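Local coordinates for protein endonuclease NucS (Thermococcus kodakarensis KOD1, PDB 5GKE) that acts as a mismatch restriction endonuclease on double-stranded DNA and probably also cleaves single-stranded ends of branched DNA, at residues G130-I139 and V176-R184; R209-L217 and L230-P238. The protein carries 1 engineered substitution. All coordinates share one frame; numbering follows the deposited sequence.

Contact 1 (G130-I139 and V176-R184); sequences GSEAEMAELI and VVLELKRRR. With MG (magnesium ion), chain E; nucleotides of chain C.
Helix 132-139 packs over strand 176-180 with axes 9.7 Å apart and N-to-C directions 143° apart, and the backbones come nearest just past the strand, where Glu132 CA and Arg182 CA are 5.3 Å apart. There the guanidinium of Arg182 meets Gly130 O side-on: NE and NH2 both donate to this one oxygen, each at 2.7 Å, and the oxygen lies in the guanidinium plane. CG of Arg182 sits between backbone N and carbonyl carbon (chi1 65°), and a bend at chi3 brings NH1 to a weak bond with OP2 of DG9 on the DNA strand, while NH2 also donates to Arg44 O of the second subunit. Shortening this residue to an alanine would probably leave Gly130 O without both these donors and take from the DG9 phosphate its bond to NH1, leaving Arg183 to hold it. The extended Glu132 chain lays CG across Leu180 CB; a water accepts from Arg182 N and donates to both Glu132 OE2 and OP2 of DA7. Glu132 N, in the first turn of a helix begun by the Ser131-Glu134 capping box, gives a straight bond (169°) to OP1 of DA7, 3.0 Å away. Met135 SD rests 3.5 Å from Lys181 O. Farther along, Leu180 CD1 lies against Ala136, and Ile139 CD1 meets Leu180 CD2 tip to tip at 3.8 Å. Glu179 and Lys181 leave the strand on the side away from the helix and form the E-x-K element of the PD-(D/E)XK nuclease fold: both Glu179 carboxylate oxygens bind magnesium, OE1 at 2.4 Å, and Lys181 NZ bonds OP1 of DC6, another ligand of the metal. Within the sheet, Leu178 touches Val166 of strand 163-169 and Leu180 touches Val213 of strand 208-214, while Val177 packs against Val197 and Leu200 of helix 187-204.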
loop_
_atom_site.group_PDB
_atom_site.type_symbol
_atom_site.label_atom_id
_atom_site.label_comp_id
_atom_site.label_asym_id
_atom_site.label_seq_id
_atom_site.Cartn_x
_atom_site.Cartn_y
_atom_site.Cartn_z
ATOM N N GLY A 130 -17.208 5.386 -5.458
ATOM C CA GLY A 130 -17.316 4.644 -4.215
ATOM C C GLY A 130 -16.212 5.015 -3.239
ATOM O O GLY A 130 -15.821 4.203 -2.402
ATOM N N SER A 131 -15.716 6.248 -3.355
ATOM C CA SER A 131 -14.637 6.738 -2.508
ATOM C C SER A 131 -15.140 7.561 -1.311
ATOM O O SER A 131 -16.336 7.884 -1.223
ATOM C CB SER A 131 -13.694 7.598 -3.341
ATOM O OG SER A 131 -14.303 8.855 -3.578
ATOM N N GLU A 132 -14.216 7.951 -0.428
ATOM C CA GLU A 132 -14.573 8.780 0.732
ATOM C C GLU A 132 -14.928 10.185 0.278
ATOM O O GLU A 132 -15.831 10.810 0.834
ATOM C CB GLU A 132 -13.453 8.855 1.791
ATOM C CG GLU A 132 -13.892 9.702 3.023
ATOM C CD GLU A 132 -12.803 9.947 4.092
ATOM O OE1 GLU A 132 -12.598 11.131 4.472
ATOM O OE2 GLU A 132 -12.188 8.966 4.591
ATOM N N ALA A 133 -14.219 10.686 -0.728
ATOM C CA ALA A 133 -14.526 12.004 -1.273
ATOM C C ALA A 133 -16.000 12.084 -1.694
ATOM O O ALA A 133 -16.672 13.086 -1.473
ATOM C CB ALA A 133 -13.628 12.310 -2.433
ATOM N N GLU A 134 -16.508 11.005 -2.265
ATOM C CA GLU A 134 -17.886 11.002 -2.711
ATOM C C GLU A 134 -18.886 10.919 -1.565
ATOM O O GLU A 134 -19.993 11.438 -1.674
ATOM C CB GLU A 134 -18.100 9.862 -3.684
ATOM C CG GLU A 134 -17.413 10.133 -4.998
ATOM C CD GLU A 134 -17.328 8.900 -5.838
ATOM O OE1 GLU A 134 -18.123 8.781 -6.794
ATOM O OE2 GLU A 134 -16.478 8.040 -5.519
ATOM N N MET A 135 -18.510 10.261 -0.472
ATOM C CA MET A 135 -19.339 10.298 0.726
ATOM C C MET A 135 -19.517 11.755 1.156
ATOM O O MET A 135 -20.623 12.206 1.476
ATOM C CB MET A 135 -18.706 9.500 1.865
ATOM C CG MET A 135 -18.602 8.012 1.643
ATOM S SD MET A 135 -17.968 7.179 3.117
ATOM C CE MET A 135 -19.302 7.447 4.279
ATOM N N ALA A 136 -18.398 12.473 1.157
ATOM C CA ALA A 136 -18.364 13.867 1.545
ATOM C C ALA A 136 -19.318 14.680 0.661
ATOM O O ALA A 136 -20.220 15.349 1.176
ATOM C CB ALA A 136 -16.921 14.405 1.473
ATOM N N GLU A 137 -19.129 14.592 -0.658
ATOM C CA GLU A 137 -19.994 15.268 -1.637
ATOM C C GLU A 137 -21.475 14.944 -1.456
ATOM O O GLU A 137 -22.329 15.814 -1.579
ATOM C CB GLU A 137 -19.560 14.921 -3.067
ATOM C CG GLU A 137 -18.212 15.549 -3.448
ATOM C CD GLU A 137 -17.631 15.023 -4.744
ATOM O OE1 GLU A 137 -18.391 14.462 -5.566
ATOM O OE2 GLU A 137 -16.401 15.164 -4.936
ATOM N N LEU A 138 -21.778 13.697 -1.145
ATOM C CA LEU A 138 -23.149 13.326 -0.863
ATOM C C LEU A 138 -23.654 14.123 0.325
ATOM O O LEU A 138 -24.755 14.663 0.302
ATOM C CB LEU A 138 -23.257 11.829 -0.581
ATOM C CG LEU A 138 -24.644 11.330 -0.189
ATOM C CD1 LEU A 138 -25.663 11.803 -1.188
ATOM C CD2 LEU A 138 -24.646 9.829 -0.135
ATOM N N ILE A 139 -22.829 14.203 1.359
ATOM C CA ILE A 139 -23.254 14.810 2.603
ATOM C C ILE A 139 -23.469 16.317 2.441
ATOM O O ILE A 139 -24.348 16.891 3.066
ATOM C CB ILE A 139 -22.248 14.500 3.718
ATOM C CG1 ILE A 139 -22.314 13.001 4.034
ATOM C CG2 ILE A 139 -22.563 15.300 4.964
ATOM C CD1 ILE A 139 -21.312 12.504 5.057
ATOM N N VAL A 176 -20.366 20.060 14.983
ATOM C CA VAL A 176 -20.303 18.637 14.639
ATOM C C VAL A 176 -19.037 18.306 13.843
ATOM O O VAL A 176 -18.756 18.929 12.817
ATOM C CB VAL A 176 -21.542 18.192 13.835
ATOM C CG1 VAL A 176 -21.418 16.736 13.425
ATOM C CG2 VAL A 176 -22.811 18.411 14.650
ATOM N N VAL A 177 -18.256 17.358 14.359
ATOM C CA VAL A 177 -17.217 16.682 13.583
ATOM C C VAL A 177 -17.786 15.439 12.956
ATOM O O VAL A 177 -18.402 14.632 13.655
ATOM C CB VAL A 177 -16.033 16.216 14.425
ATOM C CG1 VAL A 177 -14.816 16.038 13.538
ATOM C CG2 VAL A 177 -15.756 17.168 15.527
ATOM N N LEU A 178 -17.584 15.277 11.653
ATOM C CA LEU A 178 -17.826 13.988 11.010
ATOM C C LEU A 178 -16.487 13.343 10.691
ATOM O O LEU A 178 -15.574 14.013 10.187
ATOM C CB LEU A 178 -18.632 14.132 9.729
ATOM C CG LEU A 178 -20.023 14.753 9.711
ATOM C CD1 LEU A 178 -20.604 14.551 8.312
ATOM C CD2 LEU A 178 -20.931 14.158 10.784
ATOM N N GLU A 179 -16.357 12.059 11.026
ATOM C CA GLU A 179 -15.276 11.233 10.499
ATOM C C GLU A 179 -15.878 10.182 9.561
ATOM O O GLU A 179 -16.770 9.432 9.952
ATOM C CB GLU A 179 -14.479 10.573 11.624
ATOM C CG GLU A 179 -13.400 9.592 11.136
ATOM C CD GLU A 179 -12.293 10.243 10.307
ATOM O OE1 GLU A 179 -11.489 9.499 9.704
ATOM O OE2 GLU A 179 -12.206 11.492 10.265
ATOM N N LEU A 180 -15.415 10.164 8.316
ATOM C CA LEU A 180 -15.963 9.267 7.301
ATOM C C LEU A 180 -15.038 8.093 7.063
ATOM O O LEU A 180 -13.809 8.240 7.125
ATOM C CB LEU A 180 -16.189 9.997 5.976
ATOM C CG LEU A 180 -16.756 11.411 6.021
ATOM C CD1 LEU A 180 -16.888 12.004 4.601
ATOM C CD2 LEU A 180 -18.090 11.419 6.753
ATOM N N LYS A 181 -15.636 6.931 6.804
ATOM C CA LYS A 181 -14.917 5.760 6.299
ATOM C C LYS A 181 -15.738 5.072 5.233
ATOM O O LYS A 181 -16.911 4.749 5.464
ATOM C CB LYS A 181 -14.598 4.764 7.413
ATOM C CG LYS A 181 -13.626 5.287 8.444
ATOM C CD LYS A 181 -12.281 5.642 7.835
ATOM C CE LYS A 181 -11.438 6.413 8.842
ATOM N NZ LYS A 181 -10.260 7.085 8.243
ATOM N N ARG A 182 -15.114 4.820 4.084
ATOM C CA ARG A 182 -15.777 4.161 2.953
ATOM C C ARG A 182 -16.003 2.683 3.230
ATOM O O ARG A 182 -16.767 2.021 2.549
ATOM C CB ARG A 182 -14.958 4.331 1.654
ATOM C CG ARG A 182 -13.587 3.651 1.641
ATOM C CD ARG A 182 -13.004 3.590 0.219
ATOM N NE ARG A 182 -14.039 3.161 -0.713
ATOM C CZ ARG A 182 -14.420 1.897 -0.867
ATOM N NH1 ARG A 182 -13.822 0.932 -0.191
ATOM N NH2 ARG A 182 -15.390 1.601 -1.706
ATOM N N ARG A 183 -15.319 2.167 4.238
ATOM C CA ARG A 183 -15.432 0.766 4.567
ATOM C C ARG A 183 -15.634 0.647 6.071
ATOM O O ARG A 183 -15.636 1.660 6.779
ATOM C CB ARG A 183 -14.188 0.002 4.095
ATOM C CG ARG A 183 -12.902 0.414 4.784
ATOM C CD ARG A 183 -11.691 -0.342 4.264
ATOM N NE ARG A 183 -10.661 -0.466 5.303
ATOM C CZ ARG A 183 -9.482 -1.064 5.140
ATOM N NH1 ARG A 183 -9.160 -1.600 3.972
ATOM N NH2 ARG A 183 -8.621 -1.130 6.151
ATOM N N ARG A 184 -15.790 -0.583 6.556
ATOM C CA ARG A 184 -16.044 -0.822 7.962
ATOM C C ARG A 184 -15.032 -0.077 8.837
ATOM O O ARG A 184 -13.828 -0.142 8.620
ATOM C CB ARG A 184 -16.005 -2.314 8.259
ATOM C CG ARG A 184 -15.748 -2.636 9.718
ATOM C CD ARG A 184 -15.910 -4.103 9.975
ATOM N NE ARG A 184 -17.310 -4.467 9.913
ATOM C CZ ARG A 184 -17.913 -5.199 10.835
ATOM N NH1 ARG A 184 -17.220 -5.641 11.876
ATOM N NH2 ARG A 184 -19.201 -5.480 10.718
HETATM MG MG MG E . -10.491 11.216 8.397
ATOM P P DC C 6 -8.254 9.266 6.750
ATOM O OP1 DC C 6 -9.679 9.311 7.147
ATOM O OP2 DC C 6 -7.343 8.341 7.453
ATOM O "O5'" DC C 6 -8.234 8.929 5.193
ATOM C "C5'" DC C 6 -8.950 9.771 4.302
ATOM C "C4'" DC C 6 -8.719 9.368 2.864
ATOM O "O4'" DC C 6 -7.299 9.335 2.585
ATOM C "C3'" DC C 6 -9.243 7.993 2.482
ATOM O "O3'" DC C 6 -9.631 8.023 1.120
ATOM C "C2'" DC C 6 -8.021 7.109 2.702
ATOM C "C1'" DC C 6 -6.918 8.027 2.204
ATOM N N1 DC C 6 -5.562 7.759 2.781
ATOM C C2 DC C 6 -4.493 7.480 1.927
ATOM O O2 DC C 6 -4.696 7.420 0.710
ATOM N N3 DC C 6 -3.264 7.267 2.456
ATOM C C4 DC C 6 -3.085 7.340 3.784
ATOM N N4 DC C 6 -1.855 7.122 4.265
ATOM C C5 DC C 6 -4.163 7.632 4.672
ATOM C C6 DC C 6 -5.370 7.840 4.132
ATOM P P DA C 7 -10.560 6.868 0.511
ATOM O OP1 DA C 7 -11.239 7.460 -0.662
ATOM O OP2 DA C 7 -11.357 6.287 1.616
ATOM O "O5'" DA C 7 -9.511 5.762 0.039
ATOM C "C5'" DA C 7 -8.447 6.117 -0.845
ATOM C "C4'" DA C 7 -7.731 4.881 -1.351
ATOM O "O4'" DA C 7 -6.493 4.693 -0.618
ATOM C "C3'" DA C 7 -8.521 3.578 -1.210
ATOM O "O3'" DA C 7 -8.310 2.749 -2.352
ATOM C "C2'" DA C 7 -7.927 2.954 0.062
ATOM C "C1'" DA C 7 -6.472 3.411 -0.015
ATOM N N9 DA C 7 -5.823 3.558 1.286
ATOM C C8 DA C 7 -6.423 3.889 2.473
ATOM N N7 DA C 7 -5.594 3.985 3.482
ATOM C C5 DA C 7 -4.357 3.716 2.921
ATOM C C6 DA C 7 -3.058 3.665 3.470
ATOM N N6 DA C 7 -2.798 3.904 4.765
ATOM N N1 DA C 7 -2.034 3.364 2.634
ATOM C C2 DA C 7 -2.305 3.132 1.338
ATOM N N3 DA C 7 -3.483 3.153 0.707
ATOM C C4 DA C 7 -4.478 3.456 1.563
ATOM P P DG C 9 -10.333 -0.236 0.234
ATOM O OP1 DG C 9 -10.789 -1.264 1.196
ATOM O OP2 DG C 9 -11.025 1.064 0.144
ATOM O "O5'" DG C 9 -8.788 0.023 0.515
ATOM C "C5'" DG C 9 -7.916 -1.076 0.717
ATOM C "C4'" DG C 9 -6.754 -1.040 -0.264
ATOM O "O4'" DG C 9 -5.933 0.123 -0.006
ATOM C "C3'" DG C 9 -5.841 -2.262 -0.202
ATOM O "O3'" DG C 9 -5.995 -3.034 -1.390
ATOM C "C2'" DG C 9 -4.425 -1.703 -0.090
ATOM C "C1'" DG C 9 -4.633 -0.266 0.363
ATOM N N9 DG C 9 -4.454 -0.034 1.796
ATOM C C8 DG C 9 -5.411 0.399 2.691
ATOM N N7 DG C 9 -4.952 0.566 3.909
ATOM C C5 DG C 9 -3.602 0.234 3.813
ATOM C C6 DG C 9 -2.589 0.218 4.808
ATOM O O6 DG C 9 -2.680 0.509 6.020
ATOM N N1 DG C 9 -1.369 -0.190 4.286
ATOM C C2 DG C 9 -1.147 -0.537 2.973
ATOM N N2 DG C 9 0.110 -0.898 2.661
ATOM N N3 DG C 9 -2.084 -0.530 2.029
ATOM C C4 DG C 9 -3.283 -0.140 2.517
HETATM O O HOH W 1 -12.667 5.915 3.941
#

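Contact 2 (R209-L217 and L230-P238); sequences RGILVAPSL and LEFRKLEPP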
loop_
_atom_site.group_PDB
_atom_site.type_symbol
_atom_site.label_atom_id
_atom_site.label_comp_id
_atom_site.label_asym_id
_atom_site.label_seq_id
_atom_site.Cartn_x
_atom_site.Cartn_y
_atom_site.Cartn_z
ATOM N N ARG A 209 -20.184 17.702 19.138
ATOM C CA ARG A 209 -20.567 16.309 18.883
ATOM C C ARG A 209 -19.631 15.672 17.857
ATOM O O ARG A 209 -19.279 16.320 16.871
ATOM C CB ARG A 209 -21.992 16.219 18.363
ATOM C CG ARG A 209 -23.068 16.558 19.359
ATOM C CD ARG A 209 -24.381 16.763 18.632
ATOM N NE ARG A 209 -24.846 15.543 17.975
ATOM C CZ ARG A 209 -25.687 15.525 16.949
ATOM N NH1 ARG A 209 -26.122 16.668 16.447
ATOM N NH2 ARG A 209 -26.076 14.370 16.408
ATOM N N GLY A 210 -19.147 14.459 18.131
ATOM C CA GLY A 210 -18.495 13.650 17.112
ATOM C C GLY A 210 -19.400 12.613 16.480
ATOM O O GLY A 210 -20.154 11.922 17.172
ATOM N N ILE A 211 -19.259 12.405 15.180
ATOM C CA ILE A 211 -20.056 11.379 14.528
ATOM C C ILE A 211 -19.192 10.574 13.580
ATOM O O ILE A 211 -18.553 11.127 12.684
ATOM C CB ILE A 211 -21.236 11.960 13.738
ATOM C CG1 ILE A 211 -22.094 12.868 14.613
ATOM C CG2 ILE A 211 -22.075 10.834 13.148
ATOM C CD1 ILE A 211 -23.397 13.269 13.947
ATOM N N LEU A 212 -19.165 9.266 13.793
ATOM C CA LEU A 212 -18.485 8.373 12.878
ATOM C C LEU A 212 -19.476 7.968 11.802
ATOM O O LEU A 212 -20.591 7.545 12.091
ATOM C CB LEU A 212 -17.929 7.143 13.597
ATOM C CG LEU A 212 -17.194 6.115 12.730
ATOM C CD1 LEU A 212 -16.145 6.754 11.851
ATOM C CD2 LEU A 212 -16.541 5.117 13.624
ATOM N N VAL A 213 -19.081 8.137 10.557
ATOM C CA VAL A 213 -19.983 7.866 9.461
ATOM C C VAL A 213 -19.320 6.812 8.581
ATOM O O VAL A 213 -18.306 7.067 7.934
ATOM C CB VAL A 213 -20.304 9.170 8.673
ATOM C CG1 VAL A 213 -21.261 8.906 7.531
ATOM C CG2 VAL A 213 -20.874 10.220 9.608
ATOM N N ALA A 214 -19.886 5.616 8.578
ATOM C CA ALA A 214 -19.314 4.510 7.832
ATOM C C ALA A 214 -20.414 3.494 7.537
ATOM O O ALA A 214 -21.531 3.642 8.015
ATOM C CB ALA A 214 -18.179 3.879 8.630
ATOM N N PRO A 215 -20.116 2.473 6.732
ATOM C CA PRO A 215 -21.142 1.434 6.546
ATOM C C PRO A 215 -21.324 0.503 7.761
ATOM O O PRO A 215 -22.362 -0.139 7.863
ATOM C CB PRO A 215 -20.641 0.658 5.320
ATOM C CG PRO A 215 -19.224 1.076 5.113
ATOM C CD PRO A 215 -19.090 2.443 5.675
ATOM N N SER A 216 -20.343 0.455 8.660
ATOM C CA SER A 216 -20.374 -0.423 9.835
ATOM C C SER A 216 -19.117 -0.206 10.683
ATOM O O SER A 216 -18.210 0.517 10.269
ATOM C CB SER A 216 -20.467 -1.897 9.426
ATOM O OG SER A 216 -19.314 -2.287 8.698
ATOM N N LEU A 217 -19.068 -0.857 11.847
ATOM C CA LEU A 217 -17.946 -0.770 12.793
ATOM C C LEU A 217 -17.394 -2.120 13.215
ATOM O O LEU A 217 -18.134 -3.099 13.288
ATOM C CB LEU A 217 -18.379 -0.065 14.072
ATOM C CG LEU A 217 -19.216 1.176 13.910
ATOM C CD1 LEU A 217 -19.569 1.714 15.278
ATOM C CD2 LEU A 217 -18.349 2.131 13.144
ATOM N N LEU A 230 -19.523 8.998 21.713
ATOM C CA LEU A 230 -19.460 9.462 20.333
ATOM C C LEU A 230 -20.540 8.739 19.541
ATOM O O LEU A 230 -21.011 7.688 19.966
ATOM C CB LEU A 230 -18.068 9.229 19.743
ATOM C CG LEU A 230 -16.976 10.147 20.296
ATOM C CD1 LEU A 230 -15.620 9.795 19.742
ATOM C CD2 LEU A 230 -17.295 11.573 19.956
ATOM N N GLU A 231 -20.985 9.325 18.433
ATOM C CA GLU A 231 -22.118 8.754 17.712
ATOM C C GLU A 231 -21.722 8.029 16.428
ATOM O O GLU A 231 -20.575 8.079 16.001
ATOM C CB GLU A 231 -23.119 9.854 17.388
ATOM C CG GLU A 231 -23.641 10.586 18.603
ATOM C CD GLU A 231 -24.346 11.879 18.234
ATOM O OE1 GLU A 231 -23.897 12.951 18.703
ATOM O OE2 GLU A 231 -25.343 11.820 17.474
ATOM N N PHE A 232 -22.710 7.400 15.800
ATOM C CA PHE A 232 -22.519 6.645 14.576
ATOM C C PHE A 232 -23.719 6.810 13.659
ATOM O O PHE A 232 -24.859 6.734 14.099
ATOM C CB PHE A 232 -22.294 5.159 14.883
ATOM C CG PHE A 232 -22.314 4.263 13.659
ATOM C CD1 PHE A 232 -21.155 4.015 12.943
ATOM C CD2 PHE A 232 -23.494 3.655 13.240
ATOM C CE1 PHE A 232 -21.175 3.191 11.822
ATOM C CE2 PHE A 232 -23.518 2.833 12.123
ATOM C CZ PHE A 232 -22.358 2.602 11.414
ATOM N N ARG A 233 -23.449 7.042 12.383
ATOM C CA ARG A 233 -24.482 7.035 11.355
ATOM C C ARG A 233 -24.031 6.105 10.233
ATOM O O ARG A 233 -22.945 6.274 9.684
ATOM C CB ARG A 233 -24.749 8.443 10.811
ATOM C CG ARG A 233 -26.080 8.562 10.021
ATOM C CD ARG A 233 -27.261 8.737 10.987
ATOM N NE ARG A 233 -26.819 9.331 12.254
ATOM C CZ ARG A 233 -27.595 9.540 13.317
ATOM N NH1 ARG A 233 -28.882 9.193 13.288
ATOM N NH2 ARG A 233 -27.072 10.086 14.418
ATOM N N LYS A 234 -24.854 5.108 9.924
ATOM C CA LYS A 234 -24.567 4.181 8.838
ATOM C C LYS A 234 -24.700 4.880 7.495
ATOM O O LYS A 234 -25.738 5.462 7.190
ATOM C CB LYS A 234 -25.506 2.975 8.896
ATOM C CG LYS A 234 -25.393 1.998 7.718
ATOM C CD LYS A 234 -25.918 0.595 8.092
ATOM C CE LYS A 234 -25.240 0.073 9.373
ATOM N NZ LYS A 234 -25.665 -1.291 9.802
ATOM N N LEU A 235 -23.631 4.864 6.708
ATOM C CA LEU A 235 -23.683 5.381 5.347
ATOM C C LEU A 235 -22.731 4.602 4.430
ATOM O O LEU A 235 -21.571 4.390 4.774
ATOM C CB LEU A 235 -23.335 6.866 5.340
ATOM C CG LEU A 235 -23.649 7.620 4.056
ATOM C CD1 LEU A 235 -25.145 7.727 3.884
ATOM C CD2 LEU A 235 -23.005 8.991 4.088
ATOM N N GLU A 236 -23.217 4.192 3.265
ATOM C CA GLU A 236 -22.377 3.509 2.283
ATOM C C GLU A 236 -21.823 4.506 1.276
ATOM O O GLU A 236 -22.511 5.456 0.907
ATOM C CB GLU A 236 -23.164 2.410 1.575
ATOM C CG GLU A 236 -23.852 1.454 2.531
ATOM C CD GLU A 236 -23.691 0.000 2.123
ATOM O OE1 GLU A 236 -24.697 -0.619 1.707
ATOM O OE2 GLU A 236 -22.557 -0.521 2.224
ATOM N N PRO A 237 -20.564 4.319 0.851
ATOM C CA PRO A 237 -20.048 5.203 -0.200
ATOM C C PRO A 237 -20.890 5.045 -1.465
ATOM O O PRO A 237 -21.189 3.925 -1.866
ATOM C CB PRO A 237 -18.606 4.717 -0.410
ATOM C CG PRO A 237 -18.583 3.330 0.123
ATOM C CD PRO A 237 -19.588 3.291 1.245
ATOM N N PRO A 238 -21.319 6.161 -2.059
ATOM C CA PRO A 238 -22.156 6.077 -3.256
ATOM C C PRO A 238 -21.358 5.705 -4.514
ATOM O O PRO A 238 -20.255 6.216 -4.716
ATOM C CB PRO A 238 -22.730 7.489 -3.363
ATOM C CG PRO A 238 -21.639 8.361 -2.824
ATOM C CD PRO A 238 -20.986 7.553 -1.713
#
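The side chains of Arg209 and Glu231 cross at a slant, yet their guanidinium and carboxylate planes are only 15° apart. NE donates to OE1 and NH2 to OE2, each at 2.9 Å and with N-H...O angles of 172°, so the two charged groups form a side-on bidentate salt bridge that uses the syn lone pairs of both carboxylate oxygens. Arg209 NH1 turns to Glu147 and Asp170, and Arg233 NH2 adds a long ion pair to Glu231 OE2, its guanidinium edge-on to that oxygen. On the other face of the sheet, Phe232 and Leu217 slide past each other in opposite directions: Leu217 CD2 comes obliquely to the ring, 3.3 Å from Phe232 CE1. CG of Phe232 lies opposite the backbone N (chi1 170°), which carries the ring along the neighbouring strand until CZ lies near Ala214 O and Ser216 CA. These residues belong to a beta-alpha-beta unit, in which helix 219-227 connects the parallel strands 208-214 and 231-234; Leu212, Leu230 and Phe232 all touch Leu225 of that helix. Parallel backbone bonds run from Glu231 N to Gly210 O as far as Leu235 N to Ala214 O, 2.8 Å; the one from Ala214 N to Arg233 O is weak. At Gly210, Leu230 CD2 comes to 3.7 Å from the CA, where a side chain would clash. Val213 and Leu235 lie alongside, pointing the same way, with Val213 CG1 3.6 Å from Leu235 CB. The bent chain of Lys234 passes over the backbone beyond the strand, bringing CE 3.3 Å from Pro215 O.

The two contacts, with centres about 8 Å apart, share the mixed sheet of the C-terminal nuclease domain and come in series along the chain, contact 1 closing before contact 2 opens. Strand 175-180 of contact 1 is central in the sheet and runs parallel to strand 208-214 of contact 2; Glu179 O and Val213 N, 2.7 Å apart, are probably hydrogen-bonded. Contact 2 then adds strand 231-234, outermost on that side within the chain. The metal-binding strand thus has the parallel pair on one side and antiparallel strand 163-169 on the other, and the side chain of Leu212 is about 8 Å from the magnesium ion. Beyond the strands, Arg184 NE bonds Ser216 OG, tying together the loops that follow them.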